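Local atomic coordinates of N-glycosylase/DNA lyase (Methanocaldococcus jannaschii, PDB entry 3FHF), a protein that belongs to the helix-hairpin-helix superfamily of DNA glycosylases and is a single-chain, largely helical enzyme without beta strands. Residues A122-V127 and L174-Y179; A151-H156 and L180-I185; L48-L53 and F57-G62; K34-K37 and E43-K46. All coordinates share one frame; numbering follows the deposited sequence.

Contact 1 (A122-V127 and L174-Y179); sequences AREFLV and LSRRKY
Arg123 NH1 lies 3.8 Å from Tyr179 CE1, while its polar partners are Glu183 OE1, in a salt bridge, and Ser139 OG, in a hydrogen bond. The guanidinium and the phenol ring stand steeply to each other, their planes 75° apart, so this is an oblique approach and not a stack. Arg123 leaves helix 119-129 with CG anti to its backbone N (chi1 180°) and then bends at chi3 (59°), which turns the guanidinium into buried surroundings where a long cation needs several acceptors. Tyr179 suits the same place: its ring gives the guanidinium a flat neighbour, while its hydroxyl is hydrogen-bonded to Ala151 O and Ile153 N.

On the side nearer solvent the pairing is looser. Glu124 sends an extended chain toward Arg176, and OE2 makes a salt bridge of 3.2 Å with NH2; CG lies 3.4 Å from NH1 of the same guanidinium. Carboxylate and guanidinium are steeply inclined, and the pair rests on charge. Arg176 NH1 is also hydrogen-bonded to Tyr135 OH. A water sits in the plane of the Arg123 guanidinium, taking a 2.9 Å bond from NE, and receives a weak one of 3.5 Å from Arg176 NH1, so it lies between the two like charges. Helix 176-192 starts just here, with Ser175 as N-cap and its OG accepting from Lys178 N at 3.2 Å. The contact thus joins that helix to helix 119-129, which together with helix 135-144 and the turn between them is consistent with the helix-hairpin-helix motif of this family.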
loop_
_atom_site.group_PDB
_atom_site.type_symbol
_atom_site.label_atom_id
_atom_site.label_comp_id
_atom_site.label_asym_id
_atom_site.label_seq_id
_atom_site.Cartn_x
_atom_site.Cartn_y
_atom_site.Cartn_z
ATOM N N ALA A 122 13.476 -6.718 -0.658
ATOM C CA ALA A 122 12.802 -6.551 -1.945
ATOM C C ALA A 122 12.316 -5.100 -2.038
ATOM O O ALA A 122 12.401 -4.464 -3.092
ATOM C CB ALA A 122 11.614 -7.512 -2.052
ATOM N N ARG A 123 11.818 -4.580 -0.920
ATOM C CA ARG A 123 11.336 -3.201 -0.866
ATOM C C ARG A 123 12.451 -2.236 -1.258
ATOM O O ARG A 123 12.221 -1.274 -1.999
ATOM C CB ARG A 123 10.837 -2.857 0.540
ATOM C CG ARG A 123 10.321 -1.419 0.656
ATOM C CD ARG A 123 9.472 -1.197 1.898
ATOM N NE ARG A 123 10.192 -1.487 3.129
ATOM C CZ ARG A 123 9.640 -1.479 4.336
ATOM N NH1 ARG A 123 8.352 -1.186 4.484
ATOM N NH2 ARG A 123 10.370 -1.792 5.397
ATOM N N GLU A 124 13.656 -2.502 -0.758
ATOM C CA GLU A 124 14.822 -1.670 -1.062
ATOM C C GLU A 124 15.046 -1.616 -2.571
ATOM O O GLU A 124 15.362 -0.564 -3.129
ATOM C CB GLU A 124 16.084 -2.234 -0.391
ATOM C CG GLU A 124 16.130 -2.129 1.136
ATOM C CD GLU A 124 17.373 -2.792 1.727
ATOM O OE1 GLU A 124 18.444 -2.706 1.095
ATOM O OE2 GLU A 124 17.286 -3.391 2.824
ATOM N N PHE A 125 14.901 -2.759 -3.235
ATOM C CA PHE A 125 15.086 -2.797 -4.679
ATOM C C PHE A 125 14.016 -1.984 -5.402
ATOM O O PHE A 125 14.312 -1.249 -6.354
ATOM C CB PHE A 125 15.060 -4.237 -5.195
ATOM C CG PHE A 125 14.640 -4.345 -6.628
ATOM C CD1 PHE A 125 13.330 -4.683 -6.959
ATOM C CD2 PHE A 125 15.534 -4.034 -7.650
ATOM C CE1 PHE A 125 12.909 -4.708 -8.289
ATOM C CE2 PHE A 125 15.126 -4.053 -8.981
ATOM C CZ PHE A 125 13.808 -4.390 -9.304
ATOM N N LEU A 126 12.770 -2.124 -4.961
ATOM C CA LEU A 126 11.664 -1.407 -5.586
ATOM C C LEU A 126 11.867 0.101 -5.500
ATOM O O LEU A 126 11.723 0.821 -6.496
ATOM C CB LEU A 126 10.333 -1.801 -4.926
ATOM C CG LEU A 126 9.897 -3.259 -5.141
ATOM C CD1 LEU A 126 8.725 -3.586 -4.213
ATOM C CD2 LEU A 126 9.507 -3.470 -6.604
ATOM N N VAL A 127 12.209 0.583 -4.313
ATOM C CA VAL A 127 12.418 2.013 -4.128
ATOM C C VAL A 127 13.578 2.556 -4.968
ATOM O O VAL A 127 13.414 3.514 -5.722
ATOM C CB VAL A 127 12.685 2.348 -2.644
ATOM C CG1 VAL A 127 12.893 3.850 -2.477
ATOM C CG2 VAL A 127 11.513 1.873 -1.788
ATOM N N LEU A 174 9.754 11.341 3.964
ATOM C CA LEU A 174 10.178 10.176 4.724
ATOM C C LEU A 174 11.440 9.541 4.174
ATOM O O LEU A 174 11.425 8.940 3.100
ATOM C CB LEU A 174 9.068 9.127 4.724
ATOM C CG LEU A 174 7.728 9.526 5.335
ATOM C CD1 LEU A 174 6.661 8.536 4.897
ATOM C CD2 LEU A 174 7.852 9.569 6.850
ATOM N N SER A 175 12.538 9.674 4.905
ATOM C CA SER A 175 13.783 9.061 4.475
ATOM C C SER A 175 13.650 7.595 4.871
ATOM O O SER A 175 12.802 7.254 5.702
ATOM C CB SER A 175 14.968 9.679 5.209
ATOM O OG SER A 175 14.917 9.357 6.587
ATOM N N ARG A 176 14.469 6.729 4.282
ATOM C CA ARG A 176 14.417 5.313 4.615
ATOM C C ARG A 176 14.425 5.165 6.129
ATOM O O ARG A 176 13.599 4.460 6.707
ATOM C CB ARG A 176 15.627 4.579 4.026
ATOM C CG ARG A 176 15.771 3.140 4.505
ATOM C CD ARG A 176 17.053 2.505 3.986
ATOM N NE ARG A 176 17.313 1.200 4.594
ATOM C CZ ARG A 176 16.587 0.108 4.373
ATOM N NH1 ARG A 176 15.548 0.150 3.549
ATOM N NH2 ARG A 176 16.897 -1.027 4.983
ATOM N N ARG A 177 15.364 5.856 6.763
ATOM C CA ARG A 177 15.516 5.819 8.210
ATOM C C ARG A 177 14.243 6.165 8.969
ATOM O O ARG A 177 13.890 5.495 9.936
ATOM C CB ARG A 177 16.624 6.786 8.639
ATOM C CG ARG A 177 16.825 6.878 10.146
ATOM C CD ARG A 177 17.688 8.076 10.510
ATOM N NE ARG A 177 17.106 9.321 10.016
ATOM C CZ ARG A 177 15.944 9.817 10.423
ATOM N NH1 ARG A 177 15.229 9.179 11.341
ATOM N NH2 ARG A 177 15.486 10.946 9.902
ATOM N N LYS A 178 13.568 7.225 8.541
ATOM C CA LYS A 178 12.350 7.663 9.214
ATOM C C LYS A 178 11.187 6.717 8.943
ATOM O O LYS A 178 10.343 6.492 9.809
ATOM C CB LYS A 178 11.976 9.075 8.756
ATOM C CG LYS A 178 10.834 9.705 9.545
ATOM C CD LYS A 178 11.196 9.857 11.017
ATOM C CE LYS A 178 10.076 10.534 11.801
ATOM N NZ LYS A 178 10.428 10.724 13.244
ATOM N N TYR A 179 11.145 6.165 7.737
ATOM C CA TYR A 179 10.065 5.258 7.384
ATOM C C TYR A 179 10.124 4.012 8.254
ATOM O O TYR A 179 9.120 3.608 8.836
ATOM C CB TYR A 179 10.142 4.883 5.898
ATOM C CG TYR A 179 8.853 4.299 5.362
ATOM C CD1 TYR A 179 8.507 2.970 5.607
ATOM C CD2 TYR A 179 7.957 5.091 4.643
ATOM C CE1 TYR A 179 7.293 2.439 5.147
ATOM C CE2 TYR A 179 6.739 4.569 4.177
ATOM C CZ TYR A 179 6.417 3.243 4.432
ATOM O OH TYR A 179 5.211 2.729 3.973
HETATM O O HOH W 1 12.963 -2.187 3.516
#

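Contact 2 (A151-H156 and L180-I185); sequences AIIDRH and LEIENI
Ala151 and Glu183 bring the two backbones closest, their CA atoms 5.6 Å apart: residues 151-154 form an extended loop that passes beside helix 176-192 before entering helix 155-163. Because the loop is extended, alternate side chains face the helix, Ala151 and Ile153 toward it and Ile152 away, to helix 135-144. The small methyl of Ala151 permits the close approach and lies 3.8 Å from Glu183 CG. With a trans first torsion (chi1 169°), the extended chain of Glu183 carries OE1 to Ala151 N, 2.7 Å away with an N-H...O angle of 166°. The donor meets the oxygen on the anti side, 23° out of the carboxylate plane. A buried backbone N-H that has no strand partner is satisfied by this acid, whose OE1 Arg123 also holds.

In the helix-hairpin-helix glycosylase fold the contact joins the chain between helix 135-144 and helix 155-163 to helix 176-192. Asp154 is the N-cap of helix 155-163, OD2 accepting weakly from His156 N and also from Ile157 N. Beside the Ala151 bond, Ile153 and Ile182 cross, CD1 of the first 3.6 Å from CG2 of the second; the same CD1 rests 3.7 Å from Glu183 N. Branched, purely apolar side chains suit this spot, where Leu158 touches both isoleucines.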
loop_
_atom_site.group_PDB
_atom_site.type_symbol
_atom_site.label_atom_id
_atom_site.label_comp_id
_atom_site.label_asym_id
_atom_site.label_seq_id
_atom_site.Cartn_x
_atom_site.Cartn_y
_atom_site.Cartn_z
ATOM N N ALA A 151 4.553 -1.705 6.620
ATOM C CA ALA A 151 3.530 -0.697 6.856
ATOM C C ALA A 151 3.430 0.225 5.656
ATOM O O ALA A 151 4.427 0.484 4.977
ATOM C CB ALA A 151 3.874 0.116 8.111
ATOM N N ILE A 152 2.216 0.704 5.400
ATOM C CA ILE A 152 1.943 1.634 4.313
ATOM C C ILE A 152 1.713 2.942 5.049
ATOM O O ILE A 152 0.623 3.198 5.554
ATOM C CB ILE A 152 0.660 1.251 3.552
ATOM C CG1 ILE A 152 0.783 -0.183 3.023
ATOM C CG2 ILE A 152 0.428 2.219 2.408
ATOM C CD1 ILE A 152 -0.533 -0.769 2.521
ATOM N N ILE A 153 2.746 3.769 5.106
ATOM C CA ILE A 153 2.673 5.019 5.838
ATOM C C ILE A 153 2.244 6.186 4.960
ATOM O O ILE A 153 3.061 6.827 4.310
ATOM C CB ILE A 153 4.037 5.298 6.514
ATOM C CG1 ILE A 153 4.447 4.067 7.334
ATOM C CG2 ILE A 153 3.950 6.517 7.421
ATOM C CD1 ILE A 153 5.797 4.207 8.051
ATOM N N ASP A 154 0.937 6.434 4.951
ATOM C CA ASP A 154 0.326 7.506 4.171
ATOM C C ASP A 154 0.194 8.781 5.002
ATOM O O ASP A 154 0.450 8.777 6.202
ATOM C CB ASP A 154 -1.072 7.083 3.719
ATOM C CG ASP A 154 -1.941 6.642 4.879
ATOM O OD1 ASP A 154 -1.953 5.434 5.185
ATOM O OD2 ASP A 154 -2.596 7.504 5.504
ATOM N N ARG A 155 -0.248 9.857 4.356
ATOM C CA ARG A 155 -0.413 11.143 5.021
ATOM C C ARG A 155 -1.503 11.152 6.093
ATOM O O ARG A 155 -1.496 12.006 6.978
ATOM C CB ARG A 155 -0.705 12.236 3.982
ATOM C CG ARG A 155 -2.042 12.107 3.250
ATOM C CD ARG A 155 -2.200 13.230 2.215
ATOM N NE ARG A 155 -3.525 13.263 1.595
ATOM C CZ ARG A 155 -4.024 12.300 0.822
ATOM N NH1 ARG A 155 -3.314 11.211 0.564
ATOM N NH2 ARG A 155 -5.240 12.428 0.305
ATOM N N HIS A 156 -2.442 10.214 6.026
ATOM C CA HIS A 156 -3.510 10.184 7.016
ATOM C C HIS A 156 -3.044 9.539 8.315
ATOM O O HIS A 156 -3.335 10.043 9.404
ATOM C CB HIS A 156 -4.736 9.460 6.451
ATOM C CG HIS A 156 -5.226 10.050 5.167
ATOM N ND1 HIS A 156 -5.713 11.337 5.080
ATOM C CD2 HIS A 156 -5.204 9.571 3.900
ATOM C CE1 HIS A 156 -5.965 11.627 3.817
ATOM N NE2 HIS A 156 -5.663 10.573 3.079
ATOM N N LEU A 180 11.307 3.414 8.356
ATOM C CA LEU A 180 11.487 2.211 9.162
ATOM C C LEU A 180 11.224 2.487 10.624
ATOM O O LEU A 180 10.763 1.613 11.355
ATOM C CB LEU A 180 12.909 1.656 9.009
ATOM C CG LEU A 180 13.240 0.882 7.731
ATOM C CD1 LEU A 180 13.001 1.760 6.522
ATOM C CD2 LEU A 180 14.691 0.410 7.783
ATOM N N GLU A 181 11.531 3.705 11.057
ATOM C CA GLU A 181 11.317 4.085 12.445
ATOM C C GLU A 181 9.824 4.132 12.758
ATOM O O GLU A 181 9.372 3.577 13.759
ATOM C CB GLU A 181 11.951 5.452 12.716
ATOM C CG GLU A 181 11.753 5.961 14.129
ATOM C CD GLU A 181 12.394 7.321 14.347
ATOM O OE1 GLU A 181 13.620 7.440 14.132
ATOM O OE2 GLU A 181 11.676 8.271 14.731
ATOM N N ILE A 182 9.056 4.795 11.897
ATOM C CA ILE A 182 7.615 4.896 12.110
ATOM C C ILE A 182 6.928 3.546 11.891
ATOM O O ILE A 182 5.928 3.240 12.530
ATOM C CB ILE A 182 7.003 5.969 11.190
ATOM C CG1 ILE A 182 7.502 7.350 11.633
ATOM C CG2 ILE A 182 5.485 5.902 11.233
ATOM C CD1 ILE A 182 6.979 8.488 10.814
ATOM N N GLU A 183 7.470 2.744 10.983
ATOM C CA GLU A 183 6.919 1.418 10.712
ATOM C C GLU A 183 6.995 0.549 11.977
ATOM O O GLU A 183 6.078 -0.220 12.275
ATOM C CB GLU A 183 7.691 0.773 9.554
ATOM C CG GLU A 183 7.408 -0.701 9.324
ATOM C CD GLU A 183 7.974 -1.200 8.005
ATOM O OE1 GLU A 183 7.223 -1.235 7.001
ATOM O OE2 GLU A 183 9.176 -1.547 7.966
ATOM N N ASN A 184 8.080 0.687 12.733
ATOM C CA ASN A 184 8.252 -0.084 13.960
ATOM C C ASN A 184 7.249 0.253 15.059
ATOM O O ASN A 184 6.881 -0.611 15.855
ATOM C CB ASN A 184 9.683 0.066 14.484
ATOM C CG ASN A 184 10.575 -1.076 14.048
ATOM O OD1 ASN A 184 10.342 -2.226 14.423
ATOM N ND2 ASN A 184 11.592 -0.773 13.244
ATOM N N ILE A 185 6.810 1.506 15.117
ATOM C CA ILE A 185 5.815 1.890 16.114
ATOM C C ILE A 185 4.503 1.183 15.727
ATOM O O ILE A 185 3.830 0.575 16.556
ATOM C CB ILE A 185 5.591 3.425 16.117
ATOM C CG1 ILE A 185 6.871 4.137 16.565
ATOM C CG2 ILE A 185 4.441 3.790 17.062
ATOM C CD1 ILE A 185 6.832 5.636 16.373
#

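Contact 3 (L48-L53 and F57-G62); sequences LCFCIL and FTAEGG
Phe50 pushes the edge of its ring against the main chain of helix 59-69. CE1 is 3.6 Å from Ala59 O and CD1 is 3.7 Å from Gly62 C, both partners lying near the ring plane, so the aromatic rim and not a face does the touching. A chi1 of 164° swings the ring away from the Phe50 backbone N and carries it off helix 41-54 toward its neighbour. Gly62 fits the place through having no side chain: Phe50 CE1 comes within 3.7 Å of its CA, on the side where a CB would sit, and the backbones close to 5.7 Å between the CA atoms of Phe50 and Gly62. One turn earlier Ala59 offers only a methyl, with CB 4.3 Å from Phe50 CZ.

These are consecutive helices of the all-helical glycosylase fold, joined by a short linker, and the ring lies between the two. Lys214, the C-terminal residue, makes a cation-pi contact with Phe50.

Near the linker, Leu53 O, in the last turn of helix 41-54, approaches Phe57 CB at 3.3 Å, and the same oxygen accepts a hydrogen bond from His90 NE2. The ring of His90 also stacks on that of Phe57, so His90 meets both Leu53 and Phe57. The Phe57 ring lies beside Gly61 of the helix that follows, where there is no side chain in the way. The Leu53 side chain is buried and touches Ile65 of helix 59-69, while its carbonyl is what meets Phe57.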
loop_
_atom_site.group_PDB
_atom_site.type_symbol
_atom_site.label_atom_id
_atom_site.label_comp_id
_atom_site.label_asym_id
_atom_site.label_seq_id
_atom_site.Cartn_x
_atom_site.Cartn_y
_atom_site.Cartn_z
ATOM N N LEU A 48 1.511 -3.429 -9.478
ATOM C CA LEU A 48 2.575 -2.454 -9.287
ATOM C C LEU A 48 2.111 -1.129 -9.889
ATOM O O LEU A 48 2.365 -0.059 -9.340
ATOM C CB LEU A 48 3.855 -2.916 -9.982
ATOM C CG LEU A 48 5.046 -1.957 -9.869
ATOM C CD1 LEU A 48 5.531 -1.890 -8.421
ATOM C CD2 LEU A 48 6.160 -2.434 -10.767
ATOM N N CYS A 49 1.417 -1.217 -11.021
ATOM C CA CYS A 49 0.913 -0.035 -11.697
ATOM C C CYS A 49 -0.211 0.600 -10.898
ATOM O O CYS A 49 -0.352 1.820 -10.884
ATOM C CB CYS A 49 0.443 -0.396 -13.105
ATOM S SG CYS A 49 1.812 -0.840 -14.194
ATOM N N PHE A 50 -1.012 -0.233 -10.237
ATOM C CA PHE A 50 -2.097 0.263 -9.401
ATOM C C PHE A 50 -1.479 1.161 -8.329
ATOM O O PHE A 50 -1.984 2.245 -8.037
ATOM C CB PHE A 50 -2.822 -0.899 -8.705
ATOM C CG PHE A 50 -3.694 -0.466 -7.552
ATOM C CD1 PHE A 50 -4.919 0.152 -7.779
ATOM C CD2 PHE A 50 -3.268 -0.642 -6.240
ATOM C CE1 PHE A 50 -5.710 0.591 -6.712
ATOM C CE2 PHE A 50 -4.047 -0.209 -5.165
ATOM C CZ PHE A 50 -5.270 0.410 -5.402
ATOM N N CYS A 51 -0.377 0.695 -7.751
ATOM C CA CYS A 51 0.300 1.444 -6.700
ATOM C C CYS A 51 0.983 2.698 -7.236
ATOM O O CYS A 51 1.049 3.712 -6.548
ATOM C CB CYS A 51 1.298 0.541 -5.972
ATOM S SG CYS A 51 0.487 -0.783 -5.025
ATOM N N ILE A 52 1.488 2.637 -8.462
ATOM C CA ILE A 52 2.115 3.814 -9.054
ATOM C C ILE A 52 1.050 4.897 -9.248
ATOM O O ILE A 52 1.330 6.089 -9.141
ATOM C CB ILE A 52 2.741 3.495 -10.426
ATOM C CG1 ILE A 52 4.026 2.694 -10.241
ATOM C CG2 ILE A 52 3.023 4.790 -11.189
ATOM C CD1 ILE A 52 4.719 2.332 -11.549
ATOM N N LEU A 53 -0.180 4.470 -9.523
ATOM C CA LEU A 53 -1.286 5.397 -9.753
ATOM C C LEU A 53 -1.974 5.941 -8.496
ATOM O O LEU A 53 -2.628 6.985 -8.554
ATOM C CB LEU A 53 -2.347 4.728 -10.631
ATOM C CG LEU A 53 -1.947 4.287 -12.038
ATOM C CD1 LEU A 53 -3.104 3.515 -12.661
ATOM C CD2 LEU A 53 -1.592 5.512 -12.891
ATOM N N PHE A 57 -4.753 10.117 -5.826
ATOM C CA PHE A 57 -5.888 9.483 -6.480
ATOM C C PHE A 57 -6.725 8.708 -5.467
ATOM O O PHE A 57 -6.617 8.922 -4.259
ATOM C CB PHE A 57 -5.375 8.551 -7.584
ATOM C CG PHE A 57 -6.346 8.336 -8.711
ATOM C CD1 PHE A 57 -6.935 9.419 -9.358
ATOM C CD2 PHE A 57 -6.646 7.051 -9.152
ATOM C CE1 PHE A 57 -7.810 9.225 -10.428
ATOM C CE2 PHE A 57 -7.520 6.848 -10.222
ATOM C CZ PHE A 57 -8.102 7.938 -10.859
ATOM N N THR A 58 -7.565 7.810 -5.966
ATOM C CA THR A 58 -8.421 7.003 -5.109
ATOM C C THR A 58 -8.228 5.519 -5.407
ATOM O O THR A 58 -8.014 5.136 -6.556
ATOM C CB THR A 58 -9.902 7.380 -5.315
ATOM O OG1 THR A 58 -10.157 8.654 -4.712
ATOM C CG2 THR A 58 -10.819 6.347 -4.696
ATOM N N ALA A 59 -8.291 4.693 -4.368
ATOM C CA ALA A 59 -8.133 3.253 -4.534
ATOM C C ALA A 59 -9.219 2.777 -5.481
ATOM O O ALA A 59 -8.985 1.963 -6.370
ATOM C CB ALA A 59 -8.269 2.548 -3.190
ATOM N N GLU A 60 -10.416 3.309 -5.280
ATOM C CA GLU A 60 -11.557 2.950 -6.099
ATOM C C GLU A 60 -11.287 3.381 -7.536
ATOM O O GLU A 60 -11.646 2.678 -8.481
ATOM C CB GLU A 60 -12.803 3.620 -5.521
ATOM C CG GLU A 60 -12.806 3.523 -3.996
ATOM C CD GLU A 60 -14.085 3.996 -3.350
ATOM O OE1 GLU A 60 -15.117 3.303 -3.489
ATOM O OE2 GLU A 60 -14.054 5.060 -2.695
ATOM N N GLY A 61 -10.627 4.526 -7.692
ATOM C CA GLY A 61 -10.294 5.012 -9.017
ATOM C C GLY A 61 -9.214 4.137 -9.629
ATOM O O GLY A 61 -9.246 3.827 -10.819
ATOM N N GLY A 62 -8.251 3.737 -8.806
ATOM C CA GLY A 62 -7.185 2.882 -9.285
ATOM C C GLY A 62 -7.751 1.553 -9.736
ATOM O O GLY A 62 -7.371 1.035 -10.786
#

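Contact 4 (K34-K37 and E43-K46); sequences KSFK and EWFK
Phe36 directs the edge of its ring at one face of the Trp44 indole, a T-shaped pair in which the phenyl and the five-membered ring have centroids 5.4 Å apart and planes 73° to each other. Phe36 CD1 is the atom over the face, 3.8 Å from Trp44 CD1. Another part of the phenyl edge meets the main chain: Glu43 O lies near the ring plane, 3.8 Å from CE1, where the positive rim of an aromatic ring suits a carbonyl oxygen. Phe36 is in cation-pi contact with Lys39 as well.

The indole edge does polar work. Trp44 NE1 donates to Phe36 O at 2.7 Å with an N-H...O angle of 151°; the oxygen lies in the indole plane, while the donor stands above the carbonyl plane. One residue is thus held twice by one tryptophan, through its ring and through its carbonyl. This links the 3-10 turn in the loop after helix 22-34 to the first turn of helix 41-54, closing a connection between successive helices of the fold.

Trp44 reaches this position with CG beside the backbone N (chi1 -78°), which lays the indole back toward the connection. Tryptophan suits the site because it combines a broad apolar surface with a donor: Ile109 and Val113 of helix 109-115 pack on it, and Val145 touches both Trp44 and Phe36.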
loop_
_atom_site.group_PDB
_atom_site.type_symbol
_atom_site.label_atom_id
_atom_site.label_comp_id
_atom_site.label_asym_id
_atom_site.label_seq_id
_atom_site.Cartn_x
_atom_site.Cartn_y
_atom_site.Cartn_z
ATOM N N LYS A 34 -2.932 -12.658 -0.574
ATOM C CA LYS A 34 -2.131 -13.875 -0.496
ATOM C C LYS A 34 -2.245 -14.730 -1.750
ATOM O O LYS A 34 -1.314 -15.467 -2.088
ATOM C CB LYS A 34 -2.549 -14.717 0.710
ATOM C CG LYS A 34 -2.186 -14.128 2.057
ATOM C CD LYS A 34 -0.698 -14.225 2.319
ATOM C CE LYS A 34 -0.352 -13.684 3.693
ATOM N NZ LYS A 34 1.075 -13.942 4.013
ATOM N N SER A 35 -3.382 -14.651 -2.428
ATOM C CA SER A 35 -3.578 -15.447 -3.631
ATOM C C SER A 35 -2.601 -15.067 -4.753
ATOM O O SER A 35 -2.415 -15.825 -5.704
ATOM C CB SER A 35 -5.030 -15.344 -4.123
ATOM O OG SER A 35 -5.292 -14.115 -4.783
ATOM N N PHE A 36 -1.966 -13.902 -4.644
ATOM C CA PHE A 36 -1.011 -13.491 -5.667
ATOM C C PHE A 36 0.170 -14.449 -5.770
ATOM O O PHE A 36 0.885 -14.457 -6.770
ATOM C CB PHE A 36 -0.521 -12.063 -5.406
ATOM C CG PHE A 36 -1.393 -11.018 -6.029
ATOM C CD1 PHE A 36 -1.074 -10.478 -7.273
ATOM C CD2 PHE A 36 -2.575 -10.628 -5.411
ATOM C CE1 PHE A 36 -1.923 -9.571 -7.895
ATOM C CE2 PHE A 36 -3.432 -9.720 -6.023
ATOM C CZ PHE A 36 -3.108 -9.189 -7.269
ATOM N N LYS A 37 0.374 -15.268 -4.746
ATOM C CA LYS A 37 1.473 -16.218 -4.792
ATOM C C LYS A 37 1.240 -17.159 -5.980
ATOM O O LYS A 37 2.182 -17.717 -6.535
ATOM C CB LYS A 37 1.551 -17.019 -3.488
ATOM C CG LYS A 37 2.914 -17.654 -3.240
ATOM C CD LYS A 37 3.194 -18.785 -4.214
ATOM C CE LYS A 37 4.678 -19.082 -4.331
ATOM N NZ LYS A 37 5.370 -18.008 -5.093
ATOM N N GLU A 43 0.109 -10.346 -13.764
ATOM C CA GLU A 43 -0.836 -9.932 -12.732
ATOM C C GLU A 43 -0.146 -9.064 -11.687
ATOM O O GLU A 43 -0.709 -8.079 -11.215
ATOM C CB GLU A 43 -1.457 -11.162 -12.058
ATOM C CG GLU A 43 -2.406 -11.940 -12.954
ATOM C CD GLU A 43 -3.662 -11.155 -13.274
ATOM O OE1 GLU A 43 -4.479 -10.931 -12.353
ATOM O OE2 GLU A 43 -3.832 -10.751 -14.446
ATOM N N TRP A 44 1.070 -9.444 -11.318
ATOM C CA TRP A 44 1.834 -8.682 -10.341
ATOM C C TRP A 44 2.196 -7.302 -10.895
ATOM O O TRP A 44 2.136 -6.303 -10.173
ATOM C CB TRP A 44 3.108 -9.433 -9.951
ATOM C CG TRP A 44 2.907 -10.552 -8.973
ATOM C CD1 TRP A 44 2.024 -11.590 -9.074
ATOM C CD2 TRP A 44 3.646 -10.772 -7.772
ATOM N NE1 TRP A 44 2.174 -12.446 -8.009
ATOM C CE2 TRP A 44 3.162 -11.967 -7.195
ATOM C CE3 TRP A 44 4.676 -10.075 -7.124
ATOM C CZ2 TRP A 44 3.674 -12.483 -6.001
ATOM C CZ3 TRP A 44 5.184 -10.589 -5.937
ATOM C CH2 TRP A 44 4.679 -11.786 -5.389
ATOM N N PHE A 45 2.568 -7.238 -12.174
ATOM C CA PHE A 45 2.930 -5.953 -12.773
ATOM C C PHE A 45 1.745 -4.986 -12.773
ATOM O O PHE A 45 1.924 -3.769 -12.636
ATOM C CB PHE A 45 3.429 -6.123 -14.213
ATOM C CG PHE A 45 4.003 -4.858 -14.797
ATOM C CD1 PHE A 45 5.218 -4.361 -14.341
ATOM C CD2 PHE A 45 3.297 -4.127 -15.744
ATOM C CE1 PHE A 45 5.725 -3.149 -14.816
ATOM C CE2 PHE A 45 3.792 -2.909 -16.228
ATOM C CZ PHE A 45 5.008 -2.421 -15.761
ATOM N N LYS A 46 0.537 -5.523 -12.954
ATOM C CA LYS A 46 -0.661 -4.690 -12.943
ATOM C C LYS A 46 -0.872 -4.090 -11.557
ATOM O O LYS A 46 -1.347 -2.963 -11.433
ATOM C CB LYS A 46 -1.911 -5.497 -13.319
ATOM C CG LYS A 46 -2.238 -5.558 -14.805
ATOM C CD LYS A 46 -1.294 -6.466 -15.559
ATOM C CE LYS A 46 -1.887 -6.869 -16.902
ATOM N NZ LYS A 46 -1.043 -7.864 -17.615
#

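Contacts 1 and 2 form one continuous patch: their centres are 11 Å apart and both use helix 176-192, its first turn with the N-cap serving contact 1 and the next turn serving contact 2. Their segments alternate along the chain, and polar groups join them directly, with Tyr179 OH 2.6 Å from Ala151 O and Arg123 NH1 2.8 Å from Glu183 OE1. Contacts 3 and 4 come earlier in the sequence and share helix 41-54, their centres 15 Å apart. Contact 2 lies across the centre of the chain from both, 19 Å from contact 3 and 23 Å from contact 4, measured between centres. Side chains of contacts 1, 2 and 3 all touch helix 135-144.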